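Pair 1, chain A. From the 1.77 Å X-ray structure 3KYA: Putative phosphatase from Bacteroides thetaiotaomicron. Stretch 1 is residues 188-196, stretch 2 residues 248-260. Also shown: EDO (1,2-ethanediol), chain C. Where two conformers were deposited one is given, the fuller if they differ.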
# COMPACT_ATOMS: atom_id res chain seq x y z
N ILE A 188 -22.91 29.63 6.83
CA ILE A 188 -23.56 28.60 6.01
C ILE A 188 -22.63 27.38 6.01
O ILE A 188 -21.44 27.51 5.71
CB ILE A 188 -23.85 29.11 4.57
CG1 ILE A 188 -24.44 30.53 4.60
CG2 ILE A 188 -24.75 28.11 3.80
CD1 ILE A 188 -25.74 30.71 5.42
N ARG A 189 -23.16 26.21 6.36
CA ARG A 189 -22.34 25.02 6.59
C ARG A 189 -22.38 23.88 5.57
O ARG A 189 -21.40 23.15 5.42
CB ARG A 189 -22.70 24.45 7.97
CG ARG A 189 -22.49 25.41 9.16
CD ARG A 189 -21.04 25.90 9.31
NE ARG A 189 -20.07 24.80 9.29
CZ ARG A 189 -19.39 24.31 10.33
NH1 ARG A 189 -19.52 24.80 11.56
NH2 ARG A 189 -18.52 23.32 10.14
N SER A 190 -23.50 23.70 4.87
CA SER A 190 -23.59 22.59 3.91
C SER A 190 -24.73 22.73 2.94
O SER A 190 -25.73 23.41 3.20
CB SER A 190 -23.72 21.23 4.61
OG SER A 190 -24.96 21.09 5.29
N ILE A 191 -24.55 22.05 1.81
CA ILE A 191 -25.53 21.97 0.75
C ILE A 191 -25.79 20.51 0.42
O ILE A 191 -24.84 19.73 0.22
CB ILE A 191 -25.04 22.70 -0.53
CG1 ILE A 191 -25.00 24.21 -0.32
CG2 ILE A 191 -25.96 22.36 -1.72
CD1 ILE A 191 -24.33 24.99 -1.49
N ALA A 192 -27.07 20.14 0.38
CA ALA A 192 -27.50 18.81 -0.03
C ALA A 192 -28.75 18.97 -0.91
O ALA A 192 -29.26 20.09 -1.07
CB ALA A 192 -27.80 17.90 1.19
N PHE A 193 -29.19 17.87 -1.51
CA PHE A 193 -30.37 17.86 -2.39
C PHE A 193 -31.26 16.65 -2.06
O PHE A 193 -30.74 15.58 -1.73
CB PHE A 193 -29.96 17.80 -3.87
CG PHE A 193 -29.19 19.01 -4.34
CD1 PHE A 193 -27.81 19.06 -4.23
CD2 PHE A 193 -29.84 20.10 -4.91
CE1 PHE A 193 -27.10 20.18 -4.65
CE2 PHE A 193 -29.13 21.22 -5.34
CZ PHE A 193 -27.75 21.26 -5.20
N ASN A 194 -32.58 16.81 -2.15
CA ASN A 194 -33.47 15.67 -1.89
C ASN A 194 -33.40 14.61 -2.99
O ASN A 194 -33.10 14.92 -4.15
CB ASN A 194 -34.94 16.11 -1.75
CG ASN A 194 -35.53 16.58 -3.07
OD1 ASN A 194 -35.15 17.62 -3.59
ND2 ASN A 194 -36.50 15.83 -3.59
N LYS A 195 -33.65 13.36 -2.61
CA LYS A 195 -33.84 12.29 -3.59
C LYS A 195 -35.32 12.35 -3.94
O LYS A 195 -36.10 12.87 -3.13
CB LYS A 195 -33.55 10.90 -3.00
CG LYS A 195 -32.08 10.60 -2.63
CD LYS A 195 -31.14 10.67 -3.82
CE LYS A 195 -31.50 9.66 -4.92
NZ LYS A 195 -30.63 9.81 -6.12
N LYS A 196 -35.74 11.83 -5.09
CA LYS A 196 -37.16 11.83 -5.46
C LYS A 196 -38.02 11.26 -4.33
O LYS A 196 -37.65 10.27 -3.70
CB LYS A 196 -37.42 11.01 -6.74
CG LYS A 196 -38.93 10.81 -7.04
CD LYS A 196 -39.22 10.33 -8.46
CE LYS A 196 -38.91 8.85 -8.68
NZ LYS A 196 -39.06 8.49 -10.12
N GLN A 248 -26.86 25.49 16.62
CA GLN A 248 -25.49 25.04 16.38
C GLN A 248 -25.34 23.85 15.43
O GLN A 248 -24.57 22.91 15.70
CB GLN A 248 -24.86 24.71 17.74
CG GLN A 248 -24.85 25.90 18.69
CD GLN A 248 -24.26 25.56 20.03
OE1 GLN A 248 -24.72 24.65 20.71
NE2 GLN A 248 -23.23 26.28 20.42
N CYS A 249 -26.07 23.89 14.32
CA CYS A 249 -25.96 22.84 13.32
C CYS A 249 -24.67 23.03 12.51
O CYS A 249 -24.30 24.16 12.18
CB CYS A 249 -27.17 22.86 12.40
SG CYS A 249 -27.24 21.52 11.22
N ASN A 250 -23.98 21.94 12.19
CA ASN A 250 -22.74 22.00 11.42
C ASN A 250 -22.89 21.34 10.03
O ASN A 250 -21.94 21.32 9.26
CB ASN A 250 -21.58 21.31 12.15
CG ASN A 250 -21.48 21.73 13.62
OD1 ASN A 250 -21.37 20.87 14.50
ND2 ASN A 250 -21.54 23.04 13.90
N GLY A 251 -24.06 20.77 9.74
CA GLY A 251 -24.28 20.13 8.45
C GLY A 251 -25.53 19.27 8.42
O GLY A 251 -26.03 18.84 9.48
N ALA A 252 -26.02 19.03 7.21
CA ALA A 252 -27.19 18.18 6.96
C ALA A 252 -26.92 17.33 5.71
O ALA A 252 -26.44 17.85 4.70
CB ALA A 252 -28.45 19.03 6.80
N THR A 253 -27.25 16.05 5.78
CA THR A 253 -26.96 15.09 4.71
C THR A 253 -28.16 14.20 4.40
O THR A 253 -28.87 13.79 5.33
CB THR A 253 -25.78 14.18 5.11
OG1 THR A 253 -24.70 14.99 5.61
CG2 THR A 253 -25.29 13.35 3.92
N ILE A 254 -28.35 13.88 3.12
CA ILE A 254 -29.44 13.03 2.64
C ILE A 254 -28.97 11.59 2.43
O ILE A 254 -27.88 11.37 1.86
CB ILE A 254 -30.03 13.59 1.31
CG1 ILE A 254 -30.81 14.87 1.58
CG2 ILE A 254 -30.94 12.59 0.62
CD1 ILE A 254 -32.14 14.67 2.34
N HIS A 255 -29.76 10.62 2.89
CA HIS A 255 -29.44 9.20 2.68
C HIS A 255 -29.62 8.91 1.18
O HIS A 255 -30.70 9.13 0.65
CB HIS A 255 -30.31 8.27 3.52
CG HIS A 255 -29.80 6.87 3.57
ND1 HIS A 255 -30.15 5.92 2.64
CD2 HIS A 255 -28.93 6.27 4.42
CE1 HIS A 255 -29.53 4.79 2.92
NE2 HIS A 255 -28.78 4.97 3.99
N PRO A 256 -28.57 8.39 0.52
CA PRO A 256 -28.62 8.23 -0.95
C PRO A 256 -29.59 7.16 -1.47
O PRO A 256 -29.91 7.19 -2.66
CB PRO A 256 -27.17 7.88 -1.32
CG PRO A 256 -26.61 7.25 -0.07
CD PRO A 256 -27.28 7.94 1.08
N ILE A 257 -30.07 6.26 -0.62
CA ILE A 257 -31.03 5.25 -1.06
C ILE A 257 -32.46 5.54 -0.59
O ILE A 257 -33.38 5.51 -1.41
CB ILE A 257 -30.66 3.82 -0.58
CG1 ILE A 257 -29.19 3.50 -0.92
CG2 ILE A 257 -31.62 2.79 -1.19
CD1 ILE A 257 -28.84 3.61 -2.39
N ASN A 258 -32.63 5.81 0.70
CA ASN A 258 -33.97 6.01 1.29
C ASN A 258 -34.45 7.46 1.38
O ASN A 258 -35.63 7.70 1.65
CB ASN A 258 -34.06 5.28 2.65
CG ASN A 258 -33.92 3.77 2.51
OD1 ASN A 258 -34.45 3.18 1.57
ND2 ASN A 258 -33.20 3.13 3.45
N GLY A 259 -33.53 8.41 1.23
CA GLY A 259 -33.86 9.83 1.16
C GLY A 259 -34.10 10.65 2.41
O GLY A 259 -34.35 11.85 2.30
N GLU A 260 -34.05 10.04 3.60
CA GLU A 260 -34.27 10.81 4.82
C GLU A 260 -33.09 11.75 5.06
O GLU A 260 -32.01 11.59 4.46
CB GLU A 260 -34.56 9.90 6.04
CG GLU A 260 -33.39 9.10 6.61
CD GLU A 260 -33.06 7.82 5.85
OE1 GLU A 260 -33.54 7.65 4.70
OE2 GLU A 260 -32.31 6.98 6.42
C1 EDO C . -19.47 25.51 16.20
O1 EDO C . -19.46 26.16 14.91
C2 EDO C . -20.79 25.78 16.91
O2 EDO C . -21.84 24.98 16.37
O HOH W 1 -27.18 20.55 3.83
O HOH W 2 -35.01 12.92 -0.22

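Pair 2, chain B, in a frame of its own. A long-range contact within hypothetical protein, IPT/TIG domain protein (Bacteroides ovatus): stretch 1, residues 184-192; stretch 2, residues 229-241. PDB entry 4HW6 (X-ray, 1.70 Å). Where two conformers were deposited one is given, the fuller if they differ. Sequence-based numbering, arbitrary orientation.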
# COMPACT_ATOMS: atom_id res chain seq x y z
N CYS B 184 15.48 -2.26 -15.67
CA CYS B 184 14.16 -2.84 -15.39
C CYS B 184 13.18 -1.72 -15.10
O CYS B 184 13.25 -1.09 -14.03
CB CYS B 184 14.21 -3.80 -14.20
SG CYS B 184 15.21 -5.27 -14.45
N ALA B 185 12.27 -1.48 -16.05
CA ALA B 185 11.37 -0.31 -15.97
C ALA B 185 10.02 -0.55 -15.31
O ALA B 185 9.39 0.39 -14.85
CB ALA B 185 11.16 0.26 -17.38
N ASP B 186 9.55 -1.79 -15.33
CA ASP B 186 8.25 -2.13 -14.75
C ASP B 186 8.17 -3.65 -14.52
O ASP B 186 8.94 -4.42 -15.10
CB ASP B 186 7.10 -1.63 -15.64
CG ASP B 186 5.74 -1.52 -14.89
OD1 ASP B 186 5.71 -1.64 -13.62
OD2 ASP B 186 4.69 -1.26 -15.56
N VAL B 187 7.24 -4.05 -13.68
CA VAL B 187 7.02 -5.47 -13.35
C VAL B 187 5.53 -5.68 -13.20
O VAL B 187 4.81 -4.80 -12.70
CB VAL B 187 7.79 -5.92 -12.07
CG1 VAL B 187 7.45 -5.04 -10.86
CG2 VAL B 187 7.55 -7.39 -11.79
N ASN B 188 5.05 -6.81 -13.69
CA ASN B 188 3.66 -7.20 -13.51
C ASN B 188 3.59 -8.72 -13.58
O ASN B 188 4.63 -9.37 -13.66
CB ASN B 188 2.77 -6.54 -14.58
CG ASN B 188 1.36 -6.29 -14.10
OD1 ASN B 188 0.77 -7.10 -13.35
ND2 ASN B 188 0.79 -5.16 -14.53
N PHE B 189 2.39 -9.28 -13.52
CA PHE B 189 2.19 -10.71 -13.65
C PHE B 189 1.10 -11.01 -14.66
O PHE B 189 0.07 -10.31 -14.74
CB PHE B 189 1.83 -11.31 -12.29
CG PHE B 189 2.96 -11.27 -11.29
CD1 PHE B 189 3.23 -10.13 -10.58
CD2 PHE B 189 3.75 -12.37 -11.08
CE1 PHE B 189 4.31 -10.09 -9.71
CE2 PHE B 189 4.81 -12.33 -10.21
CZ PHE B 189 5.09 -11.19 -9.51
N THR B 190 1.31 -12.07 -15.41
CA THR B 190 0.32 -12.51 -16.40
C THR B 190 -0.84 -13.21 -15.68
O THR B 190 -0.78 -13.47 -14.47
CB THR B 190 0.94 -13.46 -17.43
OG1 THR B 190 1.28 -14.71 -16.80
CG2 THR B 190 2.19 -12.86 -18.10
N LEU B 191 -1.90 -13.52 -16.42
CA LEU B 191 -3.04 -14.25 -15.85
C LEU B 191 -2.62 -15.64 -15.37
O LEU B 191 -3.25 -16.18 -14.46
CB LEU B 191 -4.20 -14.33 -16.83
CG LEU B 191 -4.82 -12.98 -17.24
CD1 LEU B 191 -6.07 -13.23 -18.08
CD2 LEU B 191 -5.11 -12.10 -16.03
N ASN B 192 -1.57 -16.21 -15.96
CA ASN B 192 -1.08 -17.52 -15.51
C ASN B 192 -0.14 -17.39 -14.30
O ASN B 192 0.28 -18.39 -13.73
CB ASN B 192 -0.45 -18.28 -16.68
CG ASN B 192 -1.48 -18.77 -17.68
OD1 ASN B 192 -2.64 -19.00 -17.32
ND2 ASN B 192 -1.07 -18.94 -18.93
N GLY B 229 12.91 1.28 -26.01
CA GLY B 229 12.43 2.32 -25.10
C GLY B 229 11.12 2.03 -24.40
O GLY B 229 10.32 2.97 -24.15
N ALA B 230 10.88 0.77 -24.06
CA ALA B 230 9.66 0.38 -23.37
C ALA B 230 9.66 0.84 -21.92
O ALA B 230 10.70 0.75 -21.23
CB ALA B 230 9.41 -1.13 -23.48
N LYS B 231 8.48 1.28 -21.45
CA LYS B 231 8.35 1.95 -20.15
C LYS B 231 7.44 1.31 -19.10
O LYS B 231 7.60 1.57 -17.91
CB LYS B 231 7.84 3.38 -20.36
CG LYS B 231 8.73 4.26 -21.21
CD LYS B 231 10.12 4.40 -20.63
CE LYS B 231 10.94 5.47 -21.33
NZ LYS B 231 12.18 5.74 -20.54
N THR B 232 6.50 0.50 -19.53
CA THR B 232 5.41 0.03 -18.66
C THR B 232 4.82 -1.25 -19.21
O THR B 232 4.96 -1.54 -20.40
CB THR B 232 4.33 1.13 -18.45
OG1 THR B 232 3.39 0.74 -17.43
CG2 THR B 232 3.58 1.47 -19.73
N CYS B 233 4.23 -2.05 -18.33
CA CYS B 233 3.59 -3.33 -18.71
C CYS B 233 2.31 -3.54 -17.88
O CYS B 233 2.36 -3.97 -16.74
CB CYS B 233 4.52 -4.54 -18.55
SG CYS B 233 5.35 -4.74 -16.95
N ALA B 234 1.18 -3.23 -18.48
CA ALA B 234 -0.10 -3.30 -17.79
C ALA B 234 -0.89 -4.49 -18.34
O ALA B 234 -1.28 -4.50 -19.51
CB ALA B 234 -0.87 -2.01 -17.98
N VAL B 235 -1.12 -5.47 -17.48
CA VAL B 235 -1.77 -6.71 -17.87
C VAL B 235 -3.27 -6.57 -17.66
O VAL B 235 -3.73 -6.41 -16.54
CB VAL B 235 -1.27 -7.91 -17.06
CG1 VAL B 235 -2.02 -9.18 -17.47
CG2 VAL B 235 0.22 -8.10 -17.28
N HIS B 236 -4.04 -6.70 -18.74
CA HIS B 236 -5.50 -6.57 -18.65
C HIS B 236 -6.08 -7.76 -17.90
O HIS B 236 -5.79 -8.92 -18.23
CB HIS B 236 -6.15 -6.51 -20.01
CG HIS B 236 -7.60 -6.14 -19.96
ND1 HIS B 236 -8.61 -7.07 -19.80
CD2 HIS B 236 -8.21 -4.93 -20.04
CE1 HIS B 236 -9.77 -6.45 -19.79
NE2 HIS B 236 -9.56 -5.15 -19.89
N PRO B 237 -6.96 -7.49 -16.91
CA PRO B 237 -7.42 -8.56 -16.01
C PRO B 237 -8.36 -9.62 -16.58
O PRO B 237 -8.54 -10.66 -15.92
CB PRO B 237 -8.15 -7.80 -14.89
CG PRO B 237 -8.52 -6.49 -15.48
CD PRO B 237 -7.43 -6.16 -16.46
N GLN B 238 -8.98 -9.39 -17.74
CA GLN B 238 -9.75 -10.43 -18.41
C GLN B 238 -9.15 -10.93 -19.71
O GLN B 238 -9.29 -12.11 -20.00
CB GLN B 238 -11.20 -9.98 -18.68
CG GLN B 238 -12.02 -9.81 -17.41
CD GLN B 238 -11.86 -8.43 -16.82
OE1 GLN B 238 -11.87 -7.44 -17.56
NE2 GLN B 238 -11.68 -8.35 -15.50
N ASN B 239 -8.53 -10.06 -20.51
CA ASN B 239 -7.99 -10.49 -21.82
C ASN B 239 -6.52 -10.91 -21.74
O ASN B 239 -6.02 -11.60 -22.62
CB ASN B 239 -8.29 -9.48 -22.96
CG ASN B 239 -7.39 -8.24 -22.96
OD1 ASN B 239 -6.22 -8.24 -22.53
ND2 ASN B 239 -7.96 -7.15 -23.47
N GLY B 240 -5.86 -10.52 -20.64
CA GLY B 240 -4.51 -10.98 -20.33
C GLY B 240 -3.39 -10.35 -21.14
O GLY B 240 -2.21 -10.68 -20.94
N LYS B 241 -3.73 -9.44 -22.04
CA LYS B 241 -2.72 -8.82 -22.88
C LYS B 241 -1.87 -7.88 -22.08
O LYS B 241 -2.33 -7.28 -21.10
CB LYS B 241 -3.37 -8.07 -24.07
CG LYS B 241 -3.99 -9.04 -25.07
CD LYS B 241 -5.03 -8.43 -26.01
CE LYS B 241 -4.62 -7.11 -26.61
NZ LYS B 241 -5.52 -6.75 -27.77
O HOH W 3 9.29 3.26 -16.30
O HOH W 4 2.76 -2.64 -14.19
O HOH W 5 -1.82 -12.79 -19.19

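Pair 1 and pair 2 share one backbone arrangement: 14 central residues superpose with an RMSD of 0.7 Å. In each, a strand (188-193 in pair 1, 184-189 in pair 2) runs beside a second stretch that ends in a tight turn, and no direct backbone hydrogen bond joins the two stretches; side chains and waters fill the gap. In pair 1 the strand axes run roughly parallel, at 20° and 6.5 Å apart.

The histidine that opens the turn is the closest match of all, and the turn's hydrogen bonds repeat, although N258(A) and N239(B) diverge by 1.4 Å at CA. H255(A) matches H236(B) within 0.2 Å at CA, both with chi1 t. H255(A) N donates to E260(A) O (2.9 Å) and G259(A) N to H255(A) O (3.0 Å); H236(B) N to K241(B) O (3.0 Å) and G240(B) N to H236(B) O (2.9 Å) repeat the pattern. The ring nitrogens, H255(A) ND1 and H236(B) ND1, accept from the backbone N of N258(A) (3.2 Å) and N239(B) (3.1 Å), respectively.

At the first inward position, R189(A) lays its guanidinium face over N250(A) O, with CB 3.5 Å from that oxygen, whereas the matched A185(B) offers only CB, 3.9 Å from A230(B) O.

S190(A) and D186(B) solve the next position by the same means: each accepts a backbone NH, A252(A) N to S190(A) OG at 3.0 Å and C233(B) N to D186(B) OD2 at 2.9 Å. The carboxylate oxygen D186(B) OD2 also takes the hydroxyl of T232(B), OG1 at 3.0 Å, where pair 1 has the side-chainless G251(A). A water continues both bridges, linking S190(A) OG (2.7 Å) to A252(A) O (2.9 Å), and D186(B) OD2 (2.7 Å) to C233(B) O (2.9 Å).

A192(A) packs its CB 3.8 Å from A252(A) O and 4.3 Å from I254(A) CG1. The longer N188(B) makes a polar link instead, ND2 donating to C233(B) O at 3.0 Å, while its CB lies 3.9 Å from C233(B) SG.

Opposite the strand's end, I254(A) and V235(B) point toward stretch 1 and place CG1 and CG2, respectively, 3.4 Å from F193(A) O and F189(B) O.

K195(A) and L191(B) cover the turn with aliphatic carbon. K195(A) CG lies 4.3 Å from G259(A) CA; L191(B) CD1 comes to 3.5 Å from G240(B) CA. Both glycines have positive phi. A water closes this end alike, bonded to K195(A) N and G259(A) O (2.8 Å each), and to L191(B) N (2.9 Å) and G240(B) O (2.8 Å).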